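Local atomic coordinates of Thiol:disulfide interchange protein (Klebsiella pneumoniae, PDB entry 6DXN), a protein that probably acts as a thiol:disulfide oxidoreductase of the DsbA type, a thioredoxin-fold protein expected to work on disulfide bonds in the periplasm. Residues F28-C33 and K61-Q66. Residues are numbered along the deposited sequence; the frame is centred on the assembly and turned at random.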
ATOM      1  N   PHE A  28      -1.096   3.994   1.399  1.00 13.18           N
ATOM      2  CA  PHE A  28      -1.175   3.509   2.766  1.00 14.17           C
ATOM      3  C   PHE A  28      -2.343   2.519   2.806  1.00 13.96           C
ATOM      4  O   PHE A  28      -3.413   2.799   2.285  1.00 12.79           O
ATOM      5  CB  PHE A  28      -1.288   4.664   3.765  1.00 14.45           C
ATOM      6  CG  PHE A  28      -0.046   5.523   3.884  1.00 14.65           C
ATOM      7  CD1 PHE A  28       1.016   5.127   4.683  1.00 16.23           C
ATOM      8  CD2 PHE A  28       0.039   6.745   3.238  1.00 16.44           C
ATOM      9  CE1 PHE A  28       2.148   5.920   4.808  1.00 16.70           C
ATOM     10  CE2 PHE A  28       1.170   7.539   3.366  1.00 17.25           C
ATOM     11  CZ  PHE A  28       2.222   7.123   4.146  1.00 16.45           C
ATOM     12  N   PHE A  29      -2.112   1.349   3.401  1.00 14.46           N
ATOM     13  CA  PHE A  29      -3.147   0.354   3.415  1.00 15.18           C
ATOM     14  C   PHE A  29      -3.078  -0.475   4.701  1.00 14.42           C
ATOM     15  O   PHE A  29      -2.134  -0.378   5.482  1.00 14.46           O
ATOM     16  CB  PHE A  29      -2.991  -0.555   2.190  1.00 15.62           C
ATOM     17  CG  PHE A  29      -1.927  -1.611   2.333  1.00 15.61           C
ATOM     18  CD1 PHE A  29      -0.583  -1.304   2.169  1.00 15.61           C
ATOM     19  CD2 PHE A  29      -2.272  -2.916   2.648  1.00 15.66           C
ATOM     20  CE1 PHE A  29       0.388  -2.281   2.318  1.00 14.79           C
ATOM     21  CE2 PHE A  29      -1.303  -3.894   2.789  1.00 15.15           C
ATOM     22  CZ  PHE A  29       0.027  -3.574   2.621  1.00 14.98           C
ATOM     23  N   SER A  30      -4.114  -1.293   4.888  1.00 13.83           N
ATOM     24  CA  SER A  30      -4.205  -2.198   5.999  1.00 14.95           C
ATOM     25  C   SER A  30      -4.772  -3.516   5.475  1.00 15.51           C
ATOM     26  O   SER A  30      -5.740  -3.520   4.704  1.00 13.79           O
ATOM     27  CB  SER A  30      -5.052  -1.633   7.111  1.00 14.90           C
ATOM     28  OG  SER A  30      -5.229  -2.593   8.128  1.00 16.06           O
ATOM     29  N   PHE A  31      -4.156  -4.625   5.886  1.00 14.78           N
ATOM     30  CA  PHE A  31      -4.649  -5.905   5.453  1.00 15.55           C
ATOM     31  C   PHE A  31      -6.045  -6.176   6.041  1.00 14.96           C
ATOM     32  O   PHE A  31      -6.683  -7.108   5.620  1.00 16.73           O
ATOM     33  CB  PHE A  31      -3.672  -7.027   5.803  1.00 14.83           C
ATOM     34  CG  PHE A  31      -2.467  -7.129   4.909  1.00 14.08           C
ATOM     35  CD1 PHE A  31      -2.584  -7.672   3.640  1.00 14.47           C
ATOM     36  CD2 PHE A  31      -1.212  -6.728   5.344  1.00 13.30           C
ATOM     37  CE1 PHE A  31      -1.477  -7.796   2.819  1.00 14.44           C
ATOM     38  CE2 PHE A  31      -0.107  -6.851   4.520  1.00 12.98           C
ATOM     39  CZ  PHE A  31      -0.240  -7.370   3.256  1.00 13.16           C
ATOM     40  N   TYR A  32      -6.479  -5.367   7.022  1.00 16.14           N
ATOM     41  CA  TYR A  32      -7.817  -5.497   7.663  1.00 16.74           C
ATOM     42  C   TYR A  32      -8.894  -4.712   6.899  1.00 17.53           C
ATOM     43  O   TYR A  32     -10.098  -4.929   7.104  1.00 17.62           O
ATOM     44  CB  TYR A  32      -7.847  -4.876   9.065  1.00 16.43           C
ATOM     45  CG  TYR A  32      -7.189  -5.616  10.201  1.00 16.39           C
ATOM     46  CD1 TYR A  32      -5.846  -5.432  10.500  1.00 16.17           C
ATOM     47  CD2 TYR A  32      -7.930  -6.437  11.038  1.00 17.69           C
ATOM     48  CE1 TYR A  32      -5.248  -6.081  11.568  1.00 16.33           C
ATOM     49  CE2 TYR A  32      -7.346  -7.094  12.112  1.00 17.16           C
ATOM     50  CZ  TYR A  32      -6.000  -6.911  12.378  1.00 16.93           C
ATOM     51  OH  TYR A  32      -5.414  -7.559  13.430  1.00 17.91           O
ATOM     52  N   CYS A  33      -8.454  -3.777   6.054  1.00 16.16           N
ATOM     53  CA  CYS A  33      -9.337  -2.851   5.319  1.00 18.46           C
ATOM     54  C   CYS A  33      -9.939  -3.507   4.066  1.00 17.29           C
ATOM     55  O   CYS A  33      -9.214  -3.926   3.169  1.00 17.81           O
ATOM     56  CB  CYS A  33      -8.539  -1.606   4.944  1.00 18.76           C
ATOM     57  SG  CYS A  33      -9.507  -0.298   4.150  1.00 23.25           S
ATOM     58  N   LYS A  61       3.857   0.407  -1.251  1.00 17.34           N
ATOM     59  CA  LYS A  61       2.746   0.123  -0.376  1.00 16.34           C
ATOM     60  C   LYS A  61       3.276   0.081   1.054  1.00 15.15           C
ATOM     61  O   LYS A  61       4.157  -0.710   1.380  1.00 16.68           O
ATOM     62  CB  LYS A  61       2.022  -1.153  -0.816  1.00 15.76           C
ATOM     63  CG  LYS A  61       1.339  -1.038  -2.168  1.00 15.82           C
ATOM     64  CD  LYS A  61       0.313  -2.095  -2.457  1.00 15.18           C
ATOM     65  CE  LYS A  61      -0.901  -1.991  -1.557  1.00 14.97           C
ATOM     66  NZ  LYS A  61      -1.949  -2.954  -1.958  1.00 15.39           N
ATOM     67  N   TYR A  62       2.742   0.981   1.878  1.00 15.20           N
ATOM     68  CA  TYR A  62       3.113   1.111   3.276  1.00 15.80           C
ATOM     69  C   TYR A  62       1.946   0.629   4.144  1.00 15.32           C
ATOM     70  O   TYR A  62       0.843   1.157   4.065  1.00 15.60           O
ATOM     71  CB  TYR A  62       3.533   2.557   3.533  1.00 15.77           C
ATOM     72  CG  TYR A  62       4.921   2.919   3.066  1.00 16.43           C
ATOM     73  CD1 TYR A  62       5.605   2.169   2.117  1.00 16.93           C
ATOM     74  CD2 TYR A  62       5.502   4.106   3.474  1.00 16.04           C
ATOM     75  CE1 TYR A  62       6.875   2.529   1.684  1.00 17.27           C
ATOM     76  CE2 TYR A  62       6.762   4.479   3.045  1.00 17.13           C
ATOM     77  CZ  TYR A  62       7.450   3.697   2.142  1.00 17.73           C
ATOM     78  OH  TYR A  62       8.694   4.095   1.728  1.00 19.59           O
ATOM     79  N   HIS A  63       2.217  -0.388   4.968  1.00 14.51           N
ATOM     80  CA  HIS A  63       1.207  -0.954   5.844  1.00 14.70           C
ATOM     81  C   HIS A  63       1.052  -0.081   7.102  1.00 14.39           C
ATOM     82  O   HIS A  63       2.024   0.414   7.624  1.00 14.83           O
ATOM     83  CB  HIS A  63       1.532  -2.423   6.146  1.00 14.07           C
ATOM     84  CG  HIS A  63       0.376  -3.111   6.773  1.00 14.75           C
ATOM     85  ND1 HIS A  63       0.324  -3.389   8.114  1.00 14.61           N
ATOM     86  CD2 HIS A  63      -0.821  -3.478   6.260  1.00 15.59           C
ATOM     87  CE1 HIS A  63      -0.833  -3.944   8.396  1.00 15.35           C
ATOM     88  NE2 HIS A  63      -1.558  -3.995   7.285  1.00 14.58           N
ATOM     89  N   VAL A  64      -0.197   0.082   7.569  1.00 16.00           N
ATOM     90  CA  VAL A  64      -0.553   0.905   8.756  1.00 16.85           C
ATOM     91  C   VAL A  64      -0.547   0.022  10.018  1.00 18.50           C
ATOM     92  O   VAL A  64      -1.474  -0.765  10.243  1.00 18.85           O
ATOM     93  CB  VAL A  64      -1.918   1.590   8.550  1.00 17.11           C
ATOM     94  CG1 VAL A  64      -2.397   2.326   9.797  1.00 17.21           C
ATOM     95  CG2 VAL A  64      -1.904   2.530   7.351  1.00 16.53           C
ATOM     96  N   SER A  65       0.477   0.210  10.861  1.00 19.73           N
ATOM     97  CA  SER A  65       0.690  -0.589  12.090  1.00 21.74           C
ATOM     98  C   SER A  65      -0.346  -0.291  13.184  1.00 22.29           C
ATOM     99  O   SER A  65      -0.683  -1.185  13.963  1.00 22.57           O
ATOM    100  CB  SER A  65       2.077  -0.366  12.649  1.00 22.73           C
ATOM    101  OG  SER A  65       3.076  -0.928  11.818  1.00 24.02           O
ATOM    102  N   GLN A  66      -0.832   0.952  13.236  1.00 21.25           N
ATOM    103  CA  GLN A  66      -1.747   1.387  14.296  1.00 24.28           C
ATOM    104  C   GLN A  66      -3.182   0.877  14.070  1.00 24.35           C
ATOM    105  O   GLN A  66      -4.083   1.248  14.820  1.00 26.45           O
ATOM    106  CB  GLN A  66      -1.698   2.913  14.419  1.00 25.70           C
ATOM    107  CG  GLN A  66      -2.281   3.654  13.224  1.00 26.61           C
ATOM    108  CD  GLN A  66      -2.110   5.151  13.328  1.00 27.99           C
ATOM    109  OE1 GLN A  66      -1.295   5.654  14.103  1.00 28.66           O
ATOM    110  NE2 GLN A  66      -2.867   5.879  12.521  1.00 30.92           N
TER
HETATM  111  O   HOH W   1      -3.058  -2.828  10.250  1.00 14.91           O
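F29 and H63 meet at the ends of two adjacent parallel strands of the thioredoxin fold, 25-29 and 60-63, just ahead of C33, the N-cap of helix 34-41 and first cysteine of a CxxC motif that is probably the redox-active pair. Backbone hydrogen bonds join them: F29 N to Y62 O (3.0 Å) and, one residue past the strand, V64 N to F29 O (2.9 Å). The F29 ring is gripped from both faces. H63 brings its imidazole edge to one of them in a T-shaped pair, planes at 69°, with CD2 3.5 Å from F29 CE2. Over the opposite face K61, its chain bent at chi3, lays CE and then NZ, a cation-pi contact with NZ 4.6 Å from the ring centroid; the ammonium forms salt bridges with D46 and E91. On the other side of the sheet, the F28 ring packs on Y62 CB. C33 N to S30 O closes a type I turn; within it Y32 N donates to S30 OG, an ST turn, and a water links that hydroxyl to V64 O. H63 has CG anti to its backbone N (chi1 -167°): ND1 is hydrogen-bonded to T75 of helix 71-83, while NE2 accepts from F31 N of the turn at 3.0 Å, the donor lying 2° out of the imidazole plane.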